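Long-range contacts in peptidoglycan N-acetylglucosamine deacetylase (Bacillus cereus, PDB 4L1G), which catalyses the zinc-dependent removal of acetyl groups from N-acetylglucosamine residues of peptidoglycan, and also acts on soluble chitin and N-acetylchitooligomers: residues Ser194-Val198 with Asn211-Ser216; Pro83-Thr88 with His225-Gly229; Lys72-Thr78 with Gly250-Leu256; Trp58-Tyr64 with Ile175-Lys181. All blocks are in the same frame, centred on the assembly; numbering follows the deposited sequence.

In the fold
All contacts belong to the deformed TIM-type barrel of a NodB-family deacetylase. Contacts 1 and 3, centres 13 Å apart, share a parallel sheet: contact 3 pairs strands 74-80 and 252-253, while contact 1 packs helix 205-215 on strand 195-196. Between centres, contact 2 is about 21 Å from contact 1, 23 Å from contact 3 and 29 Å from contact 4; it joins the loops following strands 74-80 and 221-225 and carries His225. Across the chain's centre, contact 4 lies at the three-stranded sheet, whose outer strand 64-65 begins in its first segment. In sequence, contact 3 encloses contacts 1 and 2, and contact 4 alternates with 2 and 3, bringing distant parts together in one fold.

Contact 1 (Ser194-Val198 with Asn211-Ser216); sequences SVDTV and NVLGNS
A beta-alpha-beta unit of the NodB barrel, made of strand 195-196, helix 205-215 and strand 221-225, is packed together here: the last turn of the helix lies against the short strand. Val195 (phi/psi -127/113) and Asp196 (-103/119) are extended, whereas Thr197 bends to -81/-11. The nearest CA pairs are Val195 with Asn215, 6.5 Å apart, and Thr197 with Val212, at 6.6 Å. Val195, a t rotamer whose CA-to-CB bond points toward the helix, sets CG1 4.3 Å from Val212 CG2 and CG2 3.4 Å from Asn215 O. Thr197 CG2 meets Val212 CG2 at 3.6 Å, while Thr197 OG1 turns to Leu223 O in the neighbouring strand. Asn211 (chi1 t) supplies the direct polar link, ND2 donating to Asp196 O at 2.8 Å. Within 211-216, Asn215 ND2 donates to Asn211 O at 2.8 Å and Ser216 OG to Val212 O at 2.7 Å. The CA-to-CB bond of Asp196 points away from the helix, and its side chain comes about 5 Å from that of His225, the predicted proton donor; Asp196 OD1 closes an Asx turn by accepting from Val198 N at 3.0 Å. Two waters bridge the segments, one donating to Ser194 O (3.0 Å) and Asn215 O (3.1 Å), the other donating to Thr197 O at 2.7 Å and accepting from Asn211 ND2 at 2.7 Å.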
# COMPACT_ATOMS: atom_id res chain seq x y z
N SER A 194 -9.49 3.71 -0.77
CA SER A 194 -10.72 4.48 -0.94
C SER A 194 -10.55 5.63 -1.94
O SER A 194 -11.53 6.22 -2.38
CB SER A 194 -11.22 5.02 0.41
OG SER A 194 -10.36 6.02 0.92
N VAL A 195 -9.30 5.93 -2.28
CA VAL A 195 -9.01 6.91 -3.32
C VAL A 195 -8.08 6.31 -4.37
O VAL A 195 -6.91 6.03 -4.08
CB VAL A 195 -8.38 8.20 -2.74
CG1 VAL A 195 -8.05 9.18 -3.86
CG2 VAL A 195 -9.31 8.84 -1.72
N ASP A 196 -8.59 6.12 -5.58
CA ASP A 196 -7.81 5.53 -6.65
C ASP A 196 -7.33 6.59 -7.64
O ASP A 196 -8.13 7.28 -8.26
CB ASP A 196 -8.62 4.46 -7.38
CG ASP A 196 -7.79 3.65 -8.35
OD1 ASP A 196 -6.55 3.82 -8.37
OD2 ASP A 196 -8.37 2.83 -9.10
N THR A 197 -6.01 6.71 -7.77
CA THR A 197 -5.41 7.70 -8.66
C THR A 197 -5.41 7.24 -10.11
O THR A 197 -5.14 8.03 -11.01
CB THR A 197 -3.96 8.01 -8.26
OG1 THR A 197 -3.15 6.84 -8.45
CG2 THR A 197 -3.87 8.45 -6.81
N VAL A 198 -5.72 5.96 -10.32
CA VAL A 198 -5.58 5.28 -11.62
C VAL A 198 -4.32 5.72 -12.39
O VAL A 198 -4.35 5.92 -13.60
CB VAL A 198 -6.87 5.36 -12.51
CG1 VAL A 198 -8.03 4.64 -11.84
CG2 VAL A 198 -7.26 6.80 -12.84
N ASN A 211 -7.91 14.73 -8.93
CA ASN A 211 -8.64 13.54 -8.53
C ASN A 211 -8.52 13.31 -7.03
O ASN A 211 -9.53 13.19 -6.33
CB ASN A 211 -8.13 12.33 -9.31
CG ASN A 211 -8.77 11.03 -8.87
OD1 ASN A 211 -9.86 11.01 -8.29
ND2 ASN A 211 -8.09 9.92 -9.14
N VAL A 212 -7.29 13.25 -6.53
CA VAL A 212 -7.03 13.01 -5.12
C VAL A 212 -7.65 14.07 -4.21
O VAL A 212 -8.31 13.74 -3.23
CB VAL A 212 -5.51 12.90 -4.82
CG1 VAL A 212 -5.25 12.87 -3.33
CG2 VAL A 212 -4.93 11.67 -5.49
N LEU A 213 -7.44 15.34 -4.55
CA LEU A 213 -7.96 16.44 -3.73
C LEU A 213 -9.48 16.51 -3.75
O LEU A 213 -10.09 17.01 -2.80
CB LEU A 213 -7.37 17.77 -4.19
CG LEU A 213 -6.16 18.29 -3.40
CD1 LEU A 213 -6.55 18.56 -1.95
CD2 LEU A 213 -5.01 17.30 -3.46
N GLY A 214 -10.08 16.02 -4.82
CA GLY A 214 -11.52 16.05 -4.96
C GLY A 214 -12.21 14.91 -4.23
O GLY A 214 -13.41 14.99 -3.94
N ASN A 215 -11.46 13.86 -3.91
CA ASN A 215 -12.05 12.66 -3.33
C ASN A 215 -11.45 12.22 -1.99
O ASN A 215 -11.78 11.15 -1.48
CB ASN A 215 -12.00 11.49 -4.32
CG ASN A 215 -12.78 11.78 -5.59
OD1 ASN A 215 -14.00 11.63 -5.63
ND2 ASN A 215 -12.08 12.19 -6.64
N SER A 216 -10.57 13.04 -1.43
CA SER A 216 -9.92 12.70 -0.17
C SER A 216 -10.63 13.28 1.05
O SER A 216 -11.05 14.44 1.06
CB SER A 216 -8.44 13.11 -0.16
OG SER A 216 -7.69 12.29 -1.04
O HOH W 1 -13.12 8.42 -1.18
O HOH W 2 -6.67 10.23 -11.41

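Contact 2 (Pro83-Thr88 with His225-Gly229); sequences PDLEFT and HSTPG. With ACT (acetate ion), chain F.
Two loops at the active-site end of the NodB barrel meet here, one after strand 74-80, with a cis peptide bond before Pro83, and one after strand 221-225; an Asx turn organises the first. Hydrogen bonds within 83-88 centre on Asp84 (chi1 75°, p): OD1 accepts from Glu86 N at 3.1 Å and Phe87 N at 2.8 Å, and OD2 from Thr88 N at 2.7 Å and Thr88 OG1 at 2.6 Å. Between the loops, the CA atoms of Asp84 and Pro228 lie 5.1 Å apart and those of Phe87 and Ser226 5.4 Å. Direct polar linkage is slight: Ser226 OG is 3.4 Å from Thr88 OG1, a weak hydrogen bond that is not settled, since Asp80 O also lies within reach, while a water donates to Asp84 OD1 at 2.7 Å and accepts from Gly229 N at 3.1 Å. Van der Waals packing does more. Asp84 CB touches Pro228 CG at 3.6 Å, Phe87 CB approaches Ser226 CB at 4.3 Å, and the Phe87 ring (chi1 m) turns its edge to the backbone, CD2 lying 3.6 Å from Thr227 O. Catalytic-site links leave from 225-229: Thr227 OG1 is hydrogen-bonded to the zinc ligand Asp81, and His225, the predicted proton donor, takes chi1 m, its ring leading away from 83-88. There an acetate ion, probably from the crystallisation liquor, accepts from His225 NE2 through OXT at 2.9 Å.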
# COMPACT_ATOMS: atom_id res chain seq x y z
N PRO A 83 9.51 -3.31 -5.07
CA PRO A 83 10.31 -2.15 -5.46
C PRO A 83 10.65 -2.18 -6.94
O PRO A 83 10.43 -3.19 -7.61
CB PRO A 83 11.58 -2.32 -4.64
CG PRO A 83 11.74 -3.79 -4.55
CD PRO A 83 10.34 -4.34 -4.42
N ASP A 84 11.19 -1.08 -7.45
CA ASP A 84 11.73 -1.04 -8.80
C ASP A 84 12.94 -0.13 -8.82
O ASP A 84 13.30 0.46 -7.81
CB ASP A 84 10.68 -0.55 -9.80
CG ASP A 84 10.45 0.95 -9.71
OD1 ASP A 84 10.52 1.62 -10.76
OD2 ASP A 84 10.18 1.44 -8.60
N LEU A 85 13.58 -0.01 -9.98
CA LEU A 85 14.81 0.76 -10.10
C LEU A 85 14.58 2.26 -10.27
O LEU A 85 15.40 3.07 -9.86
CB LEU A 85 15.65 0.23 -11.27
CG LEU A 85 16.96 -0.47 -10.93
CD1 LEU A 85 16.95 -1.02 -9.52
CD2 LEU A 85 17.23 -1.57 -11.94
N GLU A 86 13.45 2.63 -10.86
CA GLU A 86 13.21 4.03 -11.19
C GLU A 86 12.25 4.75 -10.24
O GLU A 86 12.63 5.71 -9.57
CB GLU A 86 12.73 4.18 -12.63
CG GLU A 86 12.61 5.63 -13.06
CD GLU A 86 12.09 5.79 -14.47
OE1 GLU A 86 11.88 6.94 -14.90
OE2 GLU A 86 11.89 4.76 -15.15
N PHE A 87 11.01 4.28 -10.17
CA PHE A 87 9.96 5.01 -9.47
C PHE A 87 10.05 4.98 -7.95
O PHE A 87 9.86 6.00 -7.29
CB PHE A 87 8.57 4.57 -9.95
CG PHE A 87 8.38 4.73 -11.43
CD1 PHE A 87 8.45 5.99 -12.01
CD2 PHE A 87 8.14 3.63 -12.23
CE1 PHE A 87 8.28 6.14 -13.37
CE2 PHE A 87 7.97 3.78 -13.59
CZ PHE A 87 8.04 5.04 -14.17
N THR A 88 10.35 3.81 -7.38
CA THR A 88 10.49 3.69 -5.93
C THR A 88 11.53 4.65 -5.31
O THR A 88 11.23 5.31 -4.31
CB THR A 88 10.74 2.24 -5.48
OG1 THR A 88 9.71 1.39 -6.00
CG2 THR A 88 10.74 2.14 -3.96
N HIS A 225 1.11 3.63 -7.57
CA HIS A 225 1.93 2.49 -7.96
C HIS A 225 3.39 2.85 -8.17
O HIS A 225 3.72 3.98 -8.53
CB HIS A 225 1.38 1.85 -9.24
CG HIS A 225 0.04 1.19 -9.07
ND1 HIS A 225 -1.15 1.87 -9.22
CD2 HIS A 225 -0.29 -0.09 -8.75
CE1 HIS A 225 -2.16 1.04 -9.00
NE2 HIS A 225 -1.66 -0.15 -8.72
N SER A 226 4.27 1.88 -7.93
CA SER A 226 5.67 2.01 -8.28
C SER A 226 6.10 0.75 -9.04
O SER A 226 7.13 0.15 -8.74
CB SER A 226 6.54 2.22 -7.03
OG SER A 226 6.31 1.20 -6.07
N THR A 227 5.28 0.36 -10.01
CA THR A 227 5.48 -0.85 -10.79
C THR A 227 6.65 -0.69 -11.77
O THR A 227 6.73 0.32 -12.47
CB THR A 227 4.22 -1.18 -11.61
OG1 THR A 227 3.05 -1.00 -10.81
CG2 THR A 227 4.26 -2.62 -12.12
N PRO A 228 7.55 -1.69 -11.81
CA PRO A 228 8.63 -1.72 -12.80
C PRO A 228 8.09 -1.58 -14.22
O PRO A 228 7.16 -2.29 -14.59
CB PRO A 228 9.24 -3.11 -12.60
CG PRO A 228 8.97 -3.44 -11.18
CD PRO A 228 7.64 -2.81 -10.85
N GLY A 229 8.66 -0.65 -14.98
CA GLY A 229 8.26 -0.46 -16.37
C GLY A 229 6.93 0.25 -16.55
O GLY A 229 6.45 0.40 -17.67
C ACT F . -3.26 -3.38 -7.30
O ACT F . -3.57 -3.94 -8.37
OXT ACT F . -2.27 -2.62 -7.35
CH3 ACT F . -4.02 -3.61 -6.03
O HOH W 3 10.75 0.89 -13.35

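Contact 3 (Lys72-Thr78 with Gly250-Leu256); sequences KAEVALT and GARFVTL
Lys72, in the loop before strand 74-80, holds NZ 4.4 Å from Arg252 NH2, a close approach of like charges. Ala73 centres an inverse gamma turn (phi/psi -80/52); its O accepts from Arg252 N at 2.8 Å, and its CB lies 3.6 Å from Gly250 O, where a Schellman motif has just ended the preceding helix. Parallel beta pairing follows, adding strand 252-253 to the barrel sheet, Glu74 opposite Arg252 (CA-CA 4.7 Å) and Val75 opposite Phe253. Glu74 (chi1 m, chi2 t) shares a face with Arg252 (chi1 m, chi2 t, chi3 m), forming a salt bridge from OE1 to NH2 at 3.1 Å; a water joins Glu74 OE1 (3.2 Å) to Arg252 NE (2.9 Å). Val75 N donates to Arg252 O at 2.9 Å, and Val75 O accepts from Val254 N at 2.9 Å. On the other face, Val75 CG2 sits over the Phe253 ring, a CH-pi contact 3.9 Å from the centroid. Beyond Ala76, whose CB reaches Leu256 CD2 at 3.8 Å, the chains part, and a water accepts from Leu77 N at 2.7 Å and lies 2.7 Å from Val254 O. Leu77 CG also touches Phe253 CD1 at 3.7 Å, and Thr78 CG2 nears Leu256 CD1 at 4.2 Å. The chemistry thus divides by face: a charged pair on the Glu74 side, hydrophobic packing against helix 233-248 on the Val75 side.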
# COMPACT_ATOMS: atom_id res chain seq x y z
N LYS A 72 -10.10 11.63 12.75
CA LYS A 72 -8.69 11.99 12.78
C LYS A 72 -8.36 12.74 11.49
O LYS A 72 -8.81 12.35 10.41
CB LYS A 72 -7.80 10.75 12.90
CG LYS A 72 -8.04 9.92 14.15
CD LYS A 72 -7.57 10.64 15.40
CE LYS A 72 -6.05 10.70 15.47
NZ LYS A 72 -5.58 11.44 16.69
N ALA A 73 -7.59 13.81 11.61
CA ALA A 73 -7.20 14.60 10.44
C ALA A 73 -6.05 13.93 9.70
O ALA A 73 -5.03 14.56 9.42
CB ALA A 73 -6.81 16.00 10.86
N GLU A 74 -6.22 12.65 9.39
CA GLU A 74 -5.13 11.85 8.86
C GLU A 74 -5.52 11.07 7.60
O GLU A 74 -6.62 10.53 7.51
CB GLU A 74 -4.61 10.89 9.94
CG GLU A 74 -4.03 11.61 11.15
CD GLU A 74 -3.76 10.68 12.33
OE1 GLU A 74 -3.23 11.17 13.35
OE2 GLU A 74 -4.07 9.48 12.24
N VAL A 75 -4.61 11.04 6.64
CA VAL A 75 -4.77 10.23 5.44
C VAL A 75 -3.52 9.38 5.25
O VAL A 75 -2.49 9.62 5.89
CB VAL A 75 -4.98 11.10 4.18
CG1 VAL A 75 -6.23 11.96 4.33
CG2 VAL A 75 -3.76 11.96 3.91
N ALA A 76 -3.60 8.39 4.37
CA ALA A 76 -2.48 7.48 4.16
C ALA A 76 -2.13 7.30 2.69
O ALA A 76 -2.98 6.93 1.88
CB ALA A 76 -2.78 6.12 4.80
N LEU A 77 -0.88 7.59 2.35
CA LEU A 77 -0.35 7.29 1.03
C LEU A 77 0.14 5.85 0.99
O LEU A 77 0.87 5.41 1.88
CB LEU A 77 0.81 8.23 0.67
CG LEU A 77 0.49 9.70 0.40
CD1 LEU A 77 1.76 10.53 0.40
CD2 LEU A 77 -0.24 9.84 -0.92
N THR A 78 -0.28 5.10 -0.03
CA THR A 78 0.20 3.74 -0.22
C THR A 78 0.67 3.54 -1.66
O THR A 78 0.12 4.15 -2.58
CB THR A 78 -0.87 2.68 0.12
OG1 THR A 78 -1.93 2.73 -0.84
CG2 THR A 78 -1.43 2.91 1.52
N GLY A 250 -5.46 20.88 6.45
CA GLY A 250 -5.32 20.37 7.81
C GLY A 250 -4.98 18.89 7.89
O GLY A 250 -4.85 18.35 8.99
N ALA A 251 -4.82 18.24 6.74
CA ALA A 251 -4.52 16.81 6.70
C ALA A 251 -3.08 16.50 7.10
O ALA A 251 -2.15 17.23 6.74
CB ALA A 251 -4.82 16.24 5.32
N ARG A 252 -2.91 15.41 7.84
CA ARG A 252 -1.58 14.89 8.15
C ARG A 252 -1.45 13.50 7.54
O ARG A 252 -2.44 12.78 7.40
CB ARG A 252 -1.36 14.84 9.66
CG ARG A 252 -1.56 16.18 10.37
CD ARG A 252 -1.27 16.08 11.87
NE ARG A 252 -2.05 15.02 12.50
CZ ARG A 252 -3.22 15.20 13.12
NH1 ARG A 252 -3.75 16.42 13.20
NH2 ARG A 252 -3.85 14.17 13.66
N PHE A 253 -0.23 13.12 7.16
CA PHE A 253 0.00 11.84 6.52
C PHE A 253 0.56 10.82 7.50
O PHE A 253 1.49 11.10 8.24
CB PHE A 253 0.94 12.00 5.32
CG PHE A 253 0.33 12.78 4.18
CD1 PHE A 253 -0.21 12.12 3.09
CD2 PHE A 253 0.27 14.16 4.22
CE1 PHE A 253 -0.78 12.83 2.05
CE2 PHE A 253 -0.30 14.88 3.18
CZ PHE A 253 -0.83 14.21 2.09
N VAL A 254 -0.04 9.63 7.50
CA VAL A 254 0.35 8.58 8.43
C VAL A 254 0.55 7.25 7.70
O VAL A 254 0.22 7.11 6.53
CB VAL A 254 -0.71 8.37 9.53
CG1 VAL A 254 -0.90 9.65 10.35
CG2 VAL A 254 -2.03 7.91 8.93
N THR A 255 1.11 6.27 8.42
CA THR A 255 1.24 4.92 7.89
C THR A 255 -0.01 4.13 8.28
O THR A 255 -0.78 4.55 9.13
CB THR A 255 2.46 4.21 8.47
OG1 THR A 255 2.31 4.06 9.89
CG2 THR A 255 3.73 5.01 8.19
N LEU A 256 -0.20 2.97 7.65
CA LEU A 256 -1.36 2.14 7.94
C LEU A 256 -1.43 1.63 9.40
O LEU A 256 -2.49 1.71 10.01
CB LEU A 256 -1.49 0.98 6.94
CG LEU A 256 -1.84 1.40 5.52
CD1 LEU A 256 -2.17 0.19 4.67
CD2 LEU A 256 -3.00 2.40 5.52
O HOH W 4 -0.49 12.62 12.65
O HOH W 5 0.87 8.47 4.28
O HOH W 6 0.63 5.03 4.52

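Contact 4 (Trp58-Tyr64 with Ile175-Lys181); sequences WVEKYAY and ILENQLK
An aromatic cluster gathers around one leucine where the end of helix 55-61 and the turn after it pack on the start of helix 177-185. The nearest CA pairs are Trp58 with Glu177, 7.9 Å, and Tyr62 with Lys181, 6.6 Å. Leu180 (chi1 t, chi2 p) points its CA-to-CB bond toward the other segment and lodges among three aromatic side chains: CD2 is 3.7 Å from Trp58 CE3, CG is 3.6 Å from Tyr62 CB, and CD2 lies over the face of Tyr64, a CH-pi contact 3.9 Å from the ring centroid. Trp58 (chi1 m, chi2 -6°) lays its six-membered ring beside the loop before the helix, CZ3 being 3.6 Å from Ile175 O and 3.9 Å from Ile175 CG2. Tyr62 (chi1 m) presents a face to Lys181 N, its CE1 lies 3.6 Å from Lys181 CB, and its OH donates to Glu177 OE2 at 2.8 Å. The extended t,t rotamer of Glu177 carries the carboxylate to that hydroxyl. Tyr64 (chi1 t) is hydrogen-bonded through OH to Gln192. Leu176 is the N-cap, and its N donates to Gln179 OE1 at 2.8 Å. Ala63, centre of an inverse gamma turn, leads into strand 64-65, which pairs with strand 189-191; Ile175 and Leu180 pack on Ile190 of that central strand, beside the outer strand 64-65 to which Tyr64 belongs, with helix 143-161 flanking Ile175 and Gln179.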
# COMPACT_ATOMS: atom_id res chain seq x y z
N TRP A 58 -17.69 -7.61 5.41
CA TRP A 58 -16.38 -8.16 5.75
C TRP A 58 -15.57 -7.28 6.71
O TRP A 58 -14.68 -7.78 7.40
CB TRP A 58 -15.56 -8.45 4.48
CG TRP A 58 -16.08 -9.62 3.70
CD1 TRP A 58 -17.08 -10.47 4.06
CD2 TRP A 58 -15.62 -10.06 2.41
NE1 TRP A 58 -17.27 -11.42 3.08
CE2 TRP A 58 -16.39 -11.19 2.06
CE3 TRP A 58 -14.63 -9.61 1.53
CZ2 TRP A 58 -16.21 -11.87 0.86
CZ3 TRP A 58 -14.45 -10.29 0.34
CH2 TRP A 58 -15.23 -11.41 0.02
N VAL A 59 -15.87 -5.99 6.76
CA VAL A 59 -15.16 -5.09 7.67
C VAL A 59 -15.62 -5.30 9.12
O VAL A 59 -14.92 -4.91 10.06
CB VAL A 59 -15.30 -3.59 7.28
CG1 VAL A 59 -14.96 -3.38 5.81
CG2 VAL A 59 -16.69 -3.06 7.61
N GLU A 60 -16.78 -5.92 9.28
CA GLU A 60 -17.32 -6.21 10.60
C GLU A 60 -16.90 -7.58 11.11
O GLU A 60 -16.93 -7.84 12.31
CB GLU A 60 -18.85 -6.13 10.58
CG GLU A 60 -19.41 -4.75 10.27
CD GLU A 60 -20.92 -4.71 10.35
OE1 GLU A 60 -21.48 -3.60 10.50
OE2 GLU A 60 -21.56 -5.77 10.26
N LYS A 61 -16.50 -8.45 10.19
CA LYS A 61 -16.22 -9.84 10.53
C LYS A 61 -14.72 -10.16 10.54
O LYS A 61 -14.27 -11.00 11.30
CB LYS A 61 -16.96 -10.78 9.57
CG LYS A 61 -16.94 -12.24 9.98
CD LYS A 61 -17.90 -13.06 9.13
CE LYS A 61 -17.82 -14.55 9.44
NZ LYS A 61 -18.18 -14.86 10.85
N TYR A 62 -13.96 -9.47 9.70
CA TYR A 62 -12.54 -9.75 9.55
C TYR A 62 -11.67 -8.51 9.72
O TYR A 62 -12.17 -7.39 9.77
CB TYR A 62 -12.27 -10.39 8.19
CG TYR A 62 -13.14 -11.59 7.90
CD1 TYR A 62 -12.90 -12.81 8.51
CD2 TYR A 62 -14.19 -11.50 6.99
CE1 TYR A 62 -13.70 -13.91 8.25
CE2 TYR A 62 -14.98 -12.60 6.72
CZ TYR A 62 -14.73 -13.80 7.34
OH TYR A 62 -15.52 -14.89 7.07
N ALA A 63 -10.36 -8.72 9.79
CA ALA A 63 -9.40 -7.62 9.79
C ALA A 63 -9.30 -7.09 8.36
O ALA A 63 -8.45 -7.53 7.58
CB ALA A 63 -8.04 -8.09 10.29
N TYR A 64 -10.17 -6.14 8.03
CA TYR A 64 -10.38 -5.73 6.65
C TYR A 64 -10.97 -4.32 6.61
O TYR A 64 -11.98 -4.05 7.26
CB TYR A 64 -11.33 -6.74 5.99
CG TYR A 64 -11.55 -6.57 4.51
CD1 TYR A 64 -10.53 -6.82 3.60
CD2 TYR A 64 -12.80 -6.20 4.01
CE1 TYR A 64 -10.74 -6.68 2.24
CE2 TYR A 64 -13.01 -6.07 2.65
CZ TYR A 64 -11.98 -6.31 1.77
OH TYR A 64 -12.19 -6.17 0.42
N ILE A 175 -10.15 -10.55 -3.43
CA ILE A 175 -9.95 -11.46 -2.30
C ILE A 175 -11.21 -12.29 -2.04
O ILE A 175 -12.33 -11.80 -2.21
CB ILE A 175 -9.52 -10.69 -1.02
CG1 ILE A 175 -8.98 -11.65 0.05
CG2 ILE A 175 -10.65 -9.84 -0.47
CD1 ILE A 175 -7.51 -11.92 -0.08
N LEU A 176 -11.03 -13.55 -1.65
CA LEU A 176 -12.16 -14.41 -1.29
C LEU A 176 -12.34 -14.43 0.22
O LEU A 176 -11.42 -14.11 0.96
CB LEU A 176 -11.93 -15.83 -1.81
CG LEU A 176 -11.81 -16.01 -3.33
CD1 LEU A 176 -11.65 -17.48 -3.68
CD2 LEU A 176 -13.01 -15.41 -4.04
N GLU A 177 -13.54 -14.79 0.68
CA GLU A 177 -13.84 -14.75 2.10
C GLU A 177 -12.97 -15.70 2.93
O GLU A 177 -12.48 -15.33 4.00
CB GLU A 177 -15.32 -15.03 2.37
CG GLU A 177 -15.70 -14.88 3.84
CD GLU A 177 -17.20 -14.94 4.08
OE1 GLU A 177 -17.97 -14.87 3.11
OE2 GLU A 177 -17.60 -15.06 5.26
N ASN A 178 -12.77 -16.92 2.43
CA ASN A 178 -11.93 -17.89 3.12
C ASN A 178 -10.48 -17.46 3.18
O ASN A 178 -9.77 -17.77 4.14
CB ASN A 178 -12.06 -19.27 2.47
CG ASN A 178 -13.37 -19.96 2.81
OD1 ASN A 178 -13.96 -19.70 3.86
ND2 ASN A 178 -13.82 -20.84 1.93
N GLN A 179 -10.04 -16.75 2.15
CA GLN A 179 -8.69 -16.20 2.12
C GLN A 179 -8.57 -15.11 3.18
O GLN A 179 -7.57 -15.04 3.90
CB GLN A 179 -8.39 -15.62 0.74
CG GLN A 179 -8.38 -16.65 -0.37
CD GLN A 179 -8.28 -16.01 -1.75
OE1 GLN A 179 -8.54 -14.82 -1.91
NE2 GLN A 179 -7.92 -16.80 -2.75
N LEU A 180 -9.60 -14.28 3.28
CA LEU A 180 -9.64 -13.21 4.26
C LEU A 180 -9.76 -13.79 5.67
O LEU A 180 -9.17 -13.26 6.62
CB LEU A 180 -10.82 -12.28 3.96
CG LEU A 180 -11.01 -11.04 4.83
CD1 LEU A 180 -9.73 -10.23 4.92
CD2 LEU A 180 -12.14 -10.20 4.26
N LYS A 181 -10.51 -14.88 5.79
CA LYS A 181 -10.68 -15.56 7.07
C LYS A 181 -9.36 -16.13 7.58
O LYS A 181 -9.03 -15.99 8.75
CB LYS A 181 -11.73 -16.66 6.95
CG LYS A 181 -11.91 -17.51 8.20
CD LYS A 181 -13.06 -18.49 8.02
CE LYS A 181 -13.13 -19.50 9.16
NZ LYS A 181 -11.96 -20.44 9.15